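Local atomic coordinates of carbohydrate deacetylase Agd3 (Neosartorya fumigata, PDB entry 6NWZ), a protein that probably removes acetyl groups from N-acetylated sugars of the exopolysaccharide galactosaminogalactan, and is required for Aspergillus fumigatus biofilm formation. Residues E82-Y87 against T91-A96; P125-S130 against A213-F218; D349-T354 against T391-N396; A398-V403 against W447-I452. All coordinates share one frame; numbering follows the deposited sequence.

How the contacts relate
Contacts 1 and 2 lie in the carbohydrate-binding CBM87 part of the chain, contacts 3 and 4 in the deacetylase part, and the two pairs are on opposite sides of the chain's centre. Contact 1 is a surface hairpin held by backbone hydrogen bonds. Contact 2 is buried and wholly apolar. Their centres are about 16 Å apart, and Glu82 of contact 1 packs on Lys126 and Phe127 of contact 2. Contacts 3 and 4, both partly buried, have centres about 11 Å apart. Contact 3 joins two loops near zinc through an acidic side chain; contact 4 joins two helices, mainly by a valine against an indole. Segment 349-354 meets 398-403 through Asp349 with Thr399 and Leu350 with Asp402.

Contact 1 (E82-Y87 against T91-A96)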
# COMPACT_ATOMS: atom_id res chain seq x y z
N GLU A 82 3.52 15.52 -23.90
CA GLU A 82 2.86 16.10 -25.06
C GLU A 82 2.73 15.11 -26.22
O GLU A 82 2.62 15.54 -27.38
CB GLU A 82 3.58 17.36 -25.55
CG GLU A 82 3.43 18.57 -24.66
CD GLU A 82 4.37 19.70 -25.05
OE1 GLU A 82 5.60 19.53 -24.92
OE2 GLU A 82 3.88 20.75 -25.49
N VAL A 83 2.71 13.81 -25.93
CA VAL A 83 2.84 12.72 -26.90
C VAL A 83 3.72 13.15 -28.07
O VAL A 83 3.31 13.13 -29.24
CB VAL A 83 1.47 12.21 -27.38
CG1 VAL A 83 0.78 11.48 -26.25
CG2 VAL A 83 0.57 13.32 -27.92
N SER A 84 4.96 13.53 -27.76
CA SER A 84 5.88 14.12 -28.72
C SER A 84 6.85 13.09 -29.28
O SER A 84 7.40 12.27 -28.54
CB SER A 84 6.67 15.26 -28.08
OG SER A 84 7.64 15.76 -28.98
N TYR A 85 7.06 13.15 -30.59
CA TYR A 85 8.02 12.30 -31.28
C TYR A 85 8.98 13.17 -32.09
O TYR A 85 8.68 14.32 -32.40
CB TYR A 85 7.34 11.30 -32.22
CG TYR A 85 6.44 10.28 -31.56
CD1 TYR A 85 5.13 10.59 -31.23
CD2 TYR A 85 6.90 9.00 -31.30
CE1 TYR A 85 4.30 9.65 -30.64
CE2 TYR A 85 6.09 8.06 -30.71
CZ TYR A 85 4.79 8.38 -30.38
OH TYR A 85 3.99 7.43 -29.80
N ASP A 86 10.13 12.59 -32.43
CA ASP A 86 11.09 13.25 -33.31
C ASP A 86 10.78 12.82 -34.73
O ASP A 86 11.07 11.69 -35.13
CB ASP A 86 12.53 12.90 -32.91
CG ASP A 86 13.57 13.59 -33.80
OD1 ASP A 86 13.19 14.41 -34.66
OD2 ASP A 86 14.77 13.30 -33.63
N TYR A 87 10.16 13.71 -35.49
CA TYR A 87 9.80 13.44 -36.88
C TYR A 87 10.94 13.71 -37.85
O TYR A 87 10.74 13.60 -39.06
CB TYR A 87 8.56 14.25 -37.27
CG TYR A 87 7.32 13.79 -36.55
CD1 TYR A 87 6.97 14.31 -35.31
CD2 TYR A 87 6.51 12.81 -37.10
CE1 TYR A 87 5.84 13.87 -34.64
CE2 TYR A 87 5.38 12.36 -36.45
CZ TYR A 87 5.05 12.89 -35.22
OH TYR A 87 3.92 12.44 -34.58
N THR A 91 11.11 19.35 -39.28
CA THR A 91 9.99 19.25 -38.35
C THR A 91 10.48 19.03 -36.92
O THR A 91 10.00 19.68 -35.99
CB THR A 91 9.06 18.11 -38.78
OG1 THR A 91 8.44 18.45 -40.03
CG2 THR A 91 7.99 17.85 -37.74
N GLY A 92 11.45 18.13 -36.74
CA GLY A 92 12.01 17.88 -35.42
C GLY A 92 10.98 17.29 -34.48
O GLY A 92 10.07 16.56 -34.88
N TYR A 93 11.13 17.62 -33.20
CA TYR A 93 10.20 17.13 -32.18
C TYR A 93 8.87 17.85 -32.28
O TYR A 93 8.82 19.09 -32.27
CB TYR A 93 10.80 17.30 -30.79
CG TYR A 93 11.57 16.09 -30.32
CD1 TYR A 93 10.91 15.03 -29.72
CD2 TYR A 93 12.94 16.00 -30.48
CE1 TYR A 93 11.59 13.91 -29.28
CE2 TYR A 93 13.64 14.89 -30.05
CZ TYR A 93 12.96 13.85 -29.45
OH TYR A 93 13.64 12.73 -29.02
N GLN A 94 7.79 17.08 -32.38
CA GLN A 94 6.44 17.63 -32.43
C GLN A 94 5.49 16.68 -31.73
O GLN A 94 5.77 15.49 -31.59
CB GLN A 94 5.95 17.85 -33.87
CG GLN A 94 6.74 18.87 -34.68
CD GLN A 94 6.58 20.28 -34.18
OE1 GLN A 94 5.69 20.58 -33.37
NE2 GLN A 94 7.44 21.18 -34.65
N SER A 95 4.35 17.22 -31.30
CA SER A 95 3.31 16.38 -30.72
C SER A 95 2.67 15.52 -31.80
O SER A 95 2.42 15.97 -32.92
CB SER A 95 2.24 17.25 -30.05
OG SER A 95 1.11 16.47 -29.69
N ALA A 96 2.39 14.25 -31.46
CA ALA A 96 1.72 13.37 -32.40
C ALA A 96 0.25 13.74 -32.59
O ALA A 96 -0.38 13.27 -33.55
CB ALA A 96 1.85 11.92 -31.96
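Asp86 lays its CB over one face of the Tyr93 ring, 3.7 Å from the ring centroid and 14° off the ring normal. This is a CH-pi contact. The Asp86 carboxylate is stacked at 22° to the same ring. At the edge of that ring, in its plane, Ser84 OG comes to 3.4 Å from Tyr93 CD1. Ser84 OG also gives a weak hydrogen bond to Gln94 O. The backbones pair as an antiparallel beta hairpin, strands 84-86 and 93-95. Tyr85 and Gln94 form its hydrogen-bonded pair: Tyr85 N to Gln94 O and Gln94 N to Tyr85 O are both 2.9 Å. Ser84 with Ser95 and Asp86 with Tyr93 are non-hydrogen-bonded pairs beside it. The ladder runs on at both ends, with Tyr87 N bonded to Gly92 O and Ala96 N to Val83 O. Ser95 OG adds a side-chain bond to Glu82 O of 2.9 Å. It can do so because OG stands anti to the backbone N (chi1 170°). On the face of Tyr85 and Gln94, Ala96 CB meets the edge of the Tyr85 ring at 3.6 Å from CE1. The Tyr87 ring lies alongside, with Gln94 O in its plane, 3.5 Å from Tyr87 CE1. Further out, Tyr85 OH bonds to Val56 O and Tyr87 OH to Gln58 O, which fixes both rings against a neighbouring loop. Lys32 makes a cation-pi contact with Tyr85. Asp86 OD1 pairs with Gly88 N in the turn, and Ser95 OG with Trp102 NE1 of helix 99-112.

Contact 2 (P125-S130 against A213-F218); sequences PKFGAS and AFFIGF
Phe127 turns its ring and its CB to different partners on 213-218. Its CD1 lies 3.6 Å from Ala213 CB, which approaches the ring obliquely. Its CB faces the second phenylalanine, 3.9 Å from Phe215 CE1, and sits at the edge of that ring, in its plane. Both phenylalanines hold CG anti to their own carbonyl carbon, at chi1 -52° for Phe127 and -55° for Phe215. The CB of Phe215 does not head for 125-130, but this rotamer swings the far end of the ring back toward it. There CZ comes 3.9 Å from Ala129 CB, so one ring end touches two residues. No polar atom takes part across the two segments. The contact belongs to the CBM87 part of the chain. Ala213 lies near the end of strand 209-214, which pairs antiparallel with strand 198-206 and parallel with strand 115-119. Ala129 opens the short strand 129-131, paired with strand 174-176. A tight turn precedes it, closed by a bond of 3.1 Å from Gly128 N to Pro125 O. Polar side chains secure this turn from outside: Asn204 ND2 bonds to Phe127 O, and Gln211 NE2 to Lys126 O. Val202 packs against both Ala213 and Phe215, while the Phe127 side chain also packs on Gln118 and Val121.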
# COMPACT_ATOMS: atom_id res chain seq x y z
N PRO A 125 6.25 28.16 -24.09
CA PRO A 125 5.16 29.15 -24.03
C PRO A 125 3.80 28.55 -23.74
O PRO A 125 2.96 29.21 -23.11
CB PRO A 125 5.21 29.79 -25.42
CG PRO A 125 6.58 29.51 -25.93
CD PRO A 125 6.93 28.17 -25.39
N LYS A 126 3.55 27.30 -24.17
CA LYS A 126 2.28 26.65 -23.88
C LYS A 126 2.07 26.41 -22.39
O LYS A 126 0.95 26.12 -21.97
CB LYS A 126 2.20 25.32 -24.63
CG LYS A 126 2.27 25.45 -26.14
CD LYS A 126 2.81 24.18 -26.78
CE LYS A 126 4.15 23.79 -26.15
NZ LYS A 126 5.12 24.93 -26.12
N PHE A 127 3.13 26.51 -21.59
CA PHE A 127 3.03 26.33 -20.15
C PHE A 127 3.42 27.60 -19.39
O PHE A 127 3.69 27.54 -18.19
CB PHE A 127 3.90 25.15 -19.70
CG PHE A 127 3.63 23.89 -20.47
CD1 PHE A 127 2.40 23.26 -20.38
CD2 PHE A 127 4.60 23.35 -21.29
CE1 PHE A 127 2.16 22.10 -21.09
CE2 PHE A 127 4.36 22.20 -22.00
CZ PHE A 127 3.14 21.57 -21.90
N GLY A 128 3.45 28.74 -20.09
CA GLY A 128 3.67 30.02 -19.44
C GLY A 128 5.03 30.16 -18.80
O GLY A 128 5.18 30.93 -17.84
N ALA A 129 6.04 29.46 -19.30
CA ALA A 129 7.36 29.49 -18.70
C ALA A 129 8.42 29.25 -19.77
O ALA A 129 8.12 28.83 -20.90
CB ALA A 129 7.50 28.45 -17.58
N SER A 130 9.67 29.53 -19.41
CA SER A 130 10.82 29.25 -20.25
C SER A 130 11.88 28.55 -19.42
O SER A 130 11.99 28.76 -18.21
CB SER A 130 11.40 30.53 -20.85
OG SER A 130 11.61 31.49 -19.84
N ALA A 213 1.05 21.91 -15.06
CA ALA A 213 2.19 21.43 -15.84
C ALA A 213 3.36 21.11 -14.92
O ALA A 213 3.75 21.93 -14.09
CB ALA A 213 2.62 22.47 -16.88
N PHE A 214 3.92 19.91 -15.09
CA PHE A 214 5.07 19.45 -14.32
C PHE A 214 6.29 19.37 -15.23
O PHE A 214 6.29 18.61 -16.20
CB PHE A 214 4.79 18.09 -13.68
CG PHE A 214 3.93 18.15 -12.45
CD1 PHE A 214 2.55 18.15 -12.55
CD2 PHE A 214 4.50 18.18 -11.19
CE1 PHE A 214 1.75 18.20 -11.42
CE2 PHE A 214 3.71 18.23 -10.05
CZ PHE A 214 2.33 18.24 -10.17
N PHE A 215 7.32 20.15 -14.91
CA PHE A 215 8.58 20.16 -15.66
C PHE A 215 9.54 19.07 -15.18
O PHE A 215 10.75 19.30 -15.08
CB PHE A 215 9.23 21.53 -15.55
CG PHE A 215 8.33 22.66 -15.98
CD1 PHE A 215 7.58 22.56 -17.14
CD2 PHE A 215 8.24 23.82 -15.21
CE1 PHE A 215 6.75 23.60 -17.53
CE2 PHE A 215 7.41 24.86 -15.60
CZ PHE A 215 6.66 24.75 -16.77
N ILE A 216 9.02 17.88 -14.88
CA ILE A 216 9.83 16.76 -14.42
C ILE A 216 9.16 15.48 -14.89
O ILE A 216 7.94 15.42 -15.06
CB ILE A 216 9.99 16.79 -12.87
CG1 ILE A 216 10.86 15.63 -12.39
CG2 ILE A 216 8.63 16.77 -12.18
CD1 ILE A 216 11.16 15.67 -10.92
N GLY A 217 9.98 14.46 -15.16
CA GLY A 217 9.44 13.17 -15.56
C GLY A 217 8.81 12.43 -14.39
O GLY A 217 9.12 12.66 -13.23
N PHE A 218 7.89 11.53 -14.73
CA PHE A 218 7.22 10.68 -13.76
C PHE A 218 7.58 9.21 -13.99
O PHE A 218 7.77 8.78 -15.13
CB PHE A 218 5.70 10.87 -13.82
CG PHE A 218 5.20 12.00 -12.99
CD1 PHE A 218 5.49 13.31 -13.32
CD2 PHE A 218 4.42 11.75 -11.87
CE1 PHE A 218 5.02 14.36 -12.54
CE2 PHE A 218 3.94 12.79 -11.09
CZ PHE A 218 4.24 14.10 -11.43

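Contact 3 (D349-T354 against T391-N396); sequences DLWPST and THEEQN. With ZN (zinc ion), chain L.
Leu350 and Glu393 mark the nearest backbone approach, 8.9 Å between their CA atoms, so two irregular loops meet through side chains alone. Glu393 spans much of the gap. Its CG is anti to the backbone N (chi1 177°), and the chain stays extended to the carboxylate. OE1 arrives at the edge of the Trp351 indole, in the ring plane, 3.2 Å from NE1. The hydrogen bond is weak: it is long, and bent to 126° at the hydrogen. The carboxylate plane is turned 34° from the ring. Trp351 NE1 has its stronger partner in Glu406 OE1 of helix 400-417. The other oxygen, Glu393 OE2, rests against Leu350, 3.7 Å from CD1. Thr391 meets the six-membered part of the indole, with CG2 obliquely 3.5 Å from Trp351 CZ2. Its OG1 bonds to Glu406 and Tyr330, so Glu406 serves both Thr391 and Trp351. The loop 391-396 follows strand 384-387 and carries metal ligands of the deacetylase. His392 NE2 binds a zinc ion at 2.4 Å, and His388 and Asp256 complete the protein ligands of this site. One aspartate with two histidines recalls the metal triad of polysaccharide deacetylases. Glu394, next along, binds a second zinc ion together with Asp335. Glu393 lies between these two ligands in sequence, and its carboxylate meets both Leu350 and Trp351. Segment 349-354 also meets the start of helix 400-417, where Asp349 OD1 probably bonds to the N-cap Thr399 OG1, and Leu350 N probably to Asp402 OD2.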
# COMPACT_ATOMS: atom_id res chain seq x y z
N ASP A 349 3.24 -38.38 6.16
CA ASP A 349 2.95 -37.69 7.41
C ASP A 349 4.22 -37.55 8.24
O ASP A 349 5.04 -38.47 8.33
CB ASP A 349 1.88 -38.46 8.20
CG ASP A 349 0.57 -38.58 7.45
OD1 ASP A 349 0.27 -37.71 6.62
OD2 ASP A 349 -0.17 -39.56 7.69
N LEU A 350 4.39 -36.38 8.86
CA LEU A 350 5.47 -36.15 9.81
C LEU A 350 5.01 -36.11 11.25
O LEU A 350 5.83 -36.33 12.15
CB LEU A 350 6.21 -34.85 9.49
CG LEU A 350 6.89 -34.73 8.12
CD1 LEU A 350 7.80 -33.52 8.09
CD2 LEU A 350 7.66 -36.00 7.79
N TRP A 351 3.73 -35.85 11.50
CA TRP A 351 3.25 -35.71 12.86
C TRP A 351 3.36 -37.04 13.61
O TRP A 351 3.17 -38.11 13.02
CB TRP A 351 1.79 -35.23 12.86
CG TRP A 351 1.65 -33.74 12.83
CD1 TRP A 351 2.14 -32.89 11.88
CD2 TRP A 351 0.97 -32.92 13.79
NE1 TRP A 351 1.81 -31.59 12.20
CE2 TRP A 351 1.09 -31.59 13.37
CE3 TRP A 351 0.28 -33.19 14.98
CZ2 TRP A 351 0.54 -30.53 14.08
CZ3 TRP A 351 -0.27 -32.14 15.68
CH2 TRP A 351 -0.13 -30.82 15.23
N PRO A 352 3.67 -37.01 14.91
CA PRO A 352 3.60 -38.23 15.71
C PRO A 352 2.19 -38.80 15.69
O PRO A 352 1.20 -38.07 15.71
CB PRO A 352 4.00 -37.77 17.11
CG PRO A 352 4.80 -36.53 16.89
CD PRO A 352 4.18 -35.87 15.69
N SER A 353 2.12 -40.13 15.64
CA SER A 353 0.83 -40.80 15.57
C SER A 353 0.04 -40.69 16.87
O SER A 353 -1.19 -40.80 16.84
CB SER A 353 1.03 -42.26 15.19
OG SER A 353 2.02 -42.85 16.01
N THR A 354 0.72 -40.47 18.01
CA THR A 354 0.02 -40.55 19.30
C THR A 354 -0.94 -39.38 19.51
O THR A 354 -2.14 -39.62 19.71
CB THR A 354 1.03 -40.71 20.44
N THR A 391 2.88 -26.06 14.57
CA THR A 391 4.28 -26.45 14.70
C THR A 391 5.19 -25.75 13.70
O THR A 391 6.40 -26.00 13.71
CB THR A 391 4.43 -27.97 14.53
OG1 THR A 391 4.37 -28.30 13.14
CG2 THR A 391 3.30 -28.68 15.24
N HIS A 392 4.64 -24.88 12.85
CA HIS A 392 5.40 -24.20 11.80
C HIS A 392 5.95 -25.18 10.76
O HIS A 392 6.99 -24.93 10.15
CB HIS A 392 6.53 -23.35 12.39
CG HIS A 392 7.11 -22.36 11.43
ND1 HIS A 392 7.91 -22.73 10.37
CD2 HIS A 392 7.00 -21.01 11.36
CE1 HIS A 392 8.27 -21.66 9.69
NE2 HIS A 392 7.73 -20.60 10.27
N GLU A 393 5.25 -26.29 10.55
CA GLU A 393 5.66 -27.26 9.54
C GLU A 393 5.51 -26.67 8.15
O GLU A 393 4.46 -26.11 7.81
CB GLU A 393 4.84 -28.54 9.66
CG GLU A 393 5.16 -29.59 8.59
CD GLU A 393 4.26 -30.81 8.66
OE1 GLU A 393 3.30 -30.79 9.46
OE2 GLU A 393 4.50 -31.78 7.92
N GLU A 394 6.56 -26.80 7.34
CA GLU A 394 6.51 -26.38 5.95
C GLU A 394 5.57 -27.30 5.17
O GLU A 394 5.61 -28.53 5.32
CB GLU A 394 7.90 -26.40 5.34
CG GLU A 394 9.01 -26.07 6.34
CD GLU A 394 9.62 -24.70 6.12
OE1 GLU A 394 9.95 -24.38 4.96
OE2 GLU A 394 9.77 -23.95 7.11
N GLN A 395 4.72 -26.71 4.34
CA GLN A 395 3.61 -27.43 3.73
C GLN A 395 3.73 -27.57 2.22
O GLN A 395 2.77 -28.00 1.58
CB GLN A 395 2.30 -26.73 4.09
CG GLN A 395 2.13 -26.48 5.58
CD GLN A 395 0.86 -25.73 5.90
OE1 GLN A 395 0.04 -25.48 5.02
NE2 GLN A 395 0.69 -25.37 7.16
N ASN A 396 4.89 -27.24 1.64
CA ASN A 396 5.04 -27.36 0.19
C ASN A 396 4.86 -28.80 -0.28
O ASN A 396 4.37 -29.03 -1.39
CB ASN A 396 6.40 -26.83 -0.24
CG ASN A 396 6.42 -25.32 -0.38
OD1 ASN A 396 5.44 -24.65 -0.08
ND2 ASN A 396 7.55 -24.78 -0.84
ZN ZN L . 7.21 -18.26 10.24

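Contact 4 (A398-V403 against W447-I452)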
# COMPACT_ATOMS: atom_id res chain seq x y z
N ALA A 398 3.82 -31.33 2.21
CA ALA A 398 3.17 -32.00 3.33
C ALA A 398 1.87 -32.65 2.89
O ALA A 398 1.35 -32.40 1.80
CB ALA A 398 2.92 -31.02 4.47
N THR A 399 1.33 -33.50 3.76
CA THR A 399 0.09 -34.21 3.50
C THR A 399 -1.11 -33.42 4.02
O THR A 399 -0.97 -32.47 4.79
CB THR A 399 0.12 -35.58 4.16
OG1 THR A 399 0.33 -35.42 5.56
CG2 THR A 399 1.23 -36.43 3.58
N TYR A 400 -2.30 -33.84 3.59
CA TYR A 400 -3.52 -33.27 4.15
C TYR A 400 -3.59 -33.51 5.65
O TYR A 400 -3.96 -32.60 6.41
CB TYR A 400 -4.74 -33.87 3.45
CG TYR A 400 -6.07 -33.39 4.00
CD1 TYR A 400 -6.63 -33.98 5.14
CD2 TYR A 400 -6.77 -32.36 3.40
CE1 TYR A 400 -7.83 -33.55 5.65
CE2 TYR A 400 -7.99 -31.93 3.90
CZ TYR A 400 -8.51 -32.53 5.03
OH TYR A 400 -9.71 -32.12 5.55
N ALA A 401 -3.25 -34.72 6.10
CA ALA A 401 -3.34 -35.04 7.52
C ALA A 401 -2.42 -34.15 8.36
O ALA A 401 -2.80 -33.72 9.45
CB ALA A 401 -3.00 -36.51 7.75
N ASP A 402 -1.21 -33.88 7.86
CA ASP A 402 -0.30 -33.00 8.59
C ASP A 402 -0.86 -31.58 8.67
O ASP A 402 -0.93 -30.99 9.75
CB ASP A 402 1.08 -32.99 7.93
CG ASP A 402 1.92 -34.21 8.30
OD1 ASP A 402 1.47 -35.04 9.13
OD2 ASP A 402 3.04 -34.34 7.76
N VAL A 403 -1.27 -31.03 7.52
CA VAL A 403 -1.71 -29.65 7.50
C VAL A 403 -3.02 -29.48 8.26
O VAL A 403 -3.25 -28.45 8.90
CB VAL A 403 -1.82 -29.15 6.05
CG1 VAL A 403 -2.18 -27.68 6.03
CG2 VAL A 403 -0.51 -29.39 5.32
N TRP A 447 -6.67 -26.20 5.01
CA TRP A 447 -7.05 -24.87 5.49
C TRP A 447 -8.55 -24.67 5.35
O TRP A 447 -9.22 -24.25 6.30
CB TRP A 447 -6.32 -23.77 4.71
CG TRP A 447 -4.82 -23.83 4.68
CD1 TRP A 447 -4.02 -24.79 5.23
CD2 TRP A 447 -3.95 -22.89 4.05
NE1 TRP A 447 -2.70 -24.50 4.98
CE2 TRP A 447 -2.63 -23.34 4.26
CE3 TRP A 447 -4.15 -21.71 3.32
CZ2 TRP A 447 -1.52 -22.64 3.77
CZ3 TRP A 447 -3.05 -21.02 2.84
CH2 TRP A 447 -1.76 -21.49 3.07
N TRP A 448 -9.09 -24.96 4.17
CA TRP A 448 -10.49 -24.67 3.89
C TRP A 448 -11.42 -25.54 4.73
O TRP A 448 -12.52 -25.10 5.09
CB TRP A 448 -10.78 -24.86 2.41
CG TRP A 448 -12.14 -24.39 2.00
CD1 TRP A 448 -13.33 -25.04 2.19
CD2 TRP A 448 -12.46 -23.17 1.32
NE1 TRP A 448 -14.37 -24.30 1.69
CE2 TRP A 448 -13.86 -23.15 1.14
CE3 TRP A 448 -11.70 -22.10 0.85
CZ2 TRP A 448 -14.51 -22.09 0.51
CZ3 TRP A 448 -12.34 -21.05 0.23
CH2 TRP A 448 -13.74 -21.06 0.06
N ASP A 449 -11.01 -26.77 5.04
CA ASP A 449 -11.85 -27.63 5.85
C ASP A 449 -11.96 -27.12 7.28
O ASP A 449 -12.93 -27.46 7.98
CB ASP A 449 -11.33 -29.06 5.81
CG ASP A 449 -11.50 -29.70 4.43
OD1 ASP A 449 -12.12 -29.07 3.55
OD2 ASP A 449 -11.02 -30.84 4.23
N ASN A 450 -11.00 -26.32 7.73
CA ASN A 450 -11.19 -25.48 8.91
C ASN A 450 -11.64 -24.10 8.44
O ASN A 450 -11.81 -23.85 7.25
CB ASN A 450 -9.91 -25.45 9.74
CG ASN A 450 -9.46 -26.83 10.17
OD1 ASN A 450 -9.87 -27.33 11.22
ND2 ASN A 450 -8.62 -27.47 9.36
N GLY A 451 -11.84 -23.18 9.38
CA GLY A 451 -12.44 -21.91 9.01
C GLY A 451 -11.65 -20.97 8.11
O GLY A 451 -12.02 -19.79 7.99
N ILE A 452 -10.61 -21.46 7.44
CA ILE A 452 -9.65 -20.60 6.74
C ILE A 452 -10.11 -20.37 5.31
O ILE A 452 -10.39 -21.33 4.57
CB ILE A 452 -8.23 -21.21 6.78
CG1 ILE A 452 -7.80 -21.45 8.22
CG2 ILE A 452 -7.24 -20.29 6.08
CD1 ILE A 452 -8.07 -20.29 9.14
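Two helices of the deacetylase part meet here, the first turn of helix 400-417 and the C-terminal part of the helix that begins at 441. Val403 and Trp447 make the apolar contact. Val403 CG1 comes to the edge of the indole, near the ring plane, 3.4 Å from Trp447 NE1 and 3.5 Å from CD1. CG1 is the branch anti to the backbone N (chi1 -176°). The CB of Trp447 points away from 398-403, yet chi1 -56° brings the pyrrole side of the ring back to the valine. The indole NE1 hydrogen-bonds to Gln395 OE1, whose side chain also touches Val403. The NE1 edge of Trp447 thus meets a hydrogen-bond acceptor and a methyl group. Ala443 and Ala446 of the second helix also pack on Val403. Ile407 and Ile430 pack on the indole. Toward the surface, the Tyr400 hydroxyl end reaches the carboxylate of Asp449; the modelled spacing there is too short to be reliable. Asp449 OD1 takes a hydrogen bond from Gln445 NE2. Thr399 is the N-cap of helix 400-417: its OG1 accepts from Asp402 N at 3.2 Å, with an angle of 158° at the hydrogen. Asn450 ND2 bonds to Ala446 O and its OD1 to Gln411 NE2, a further link between the helices.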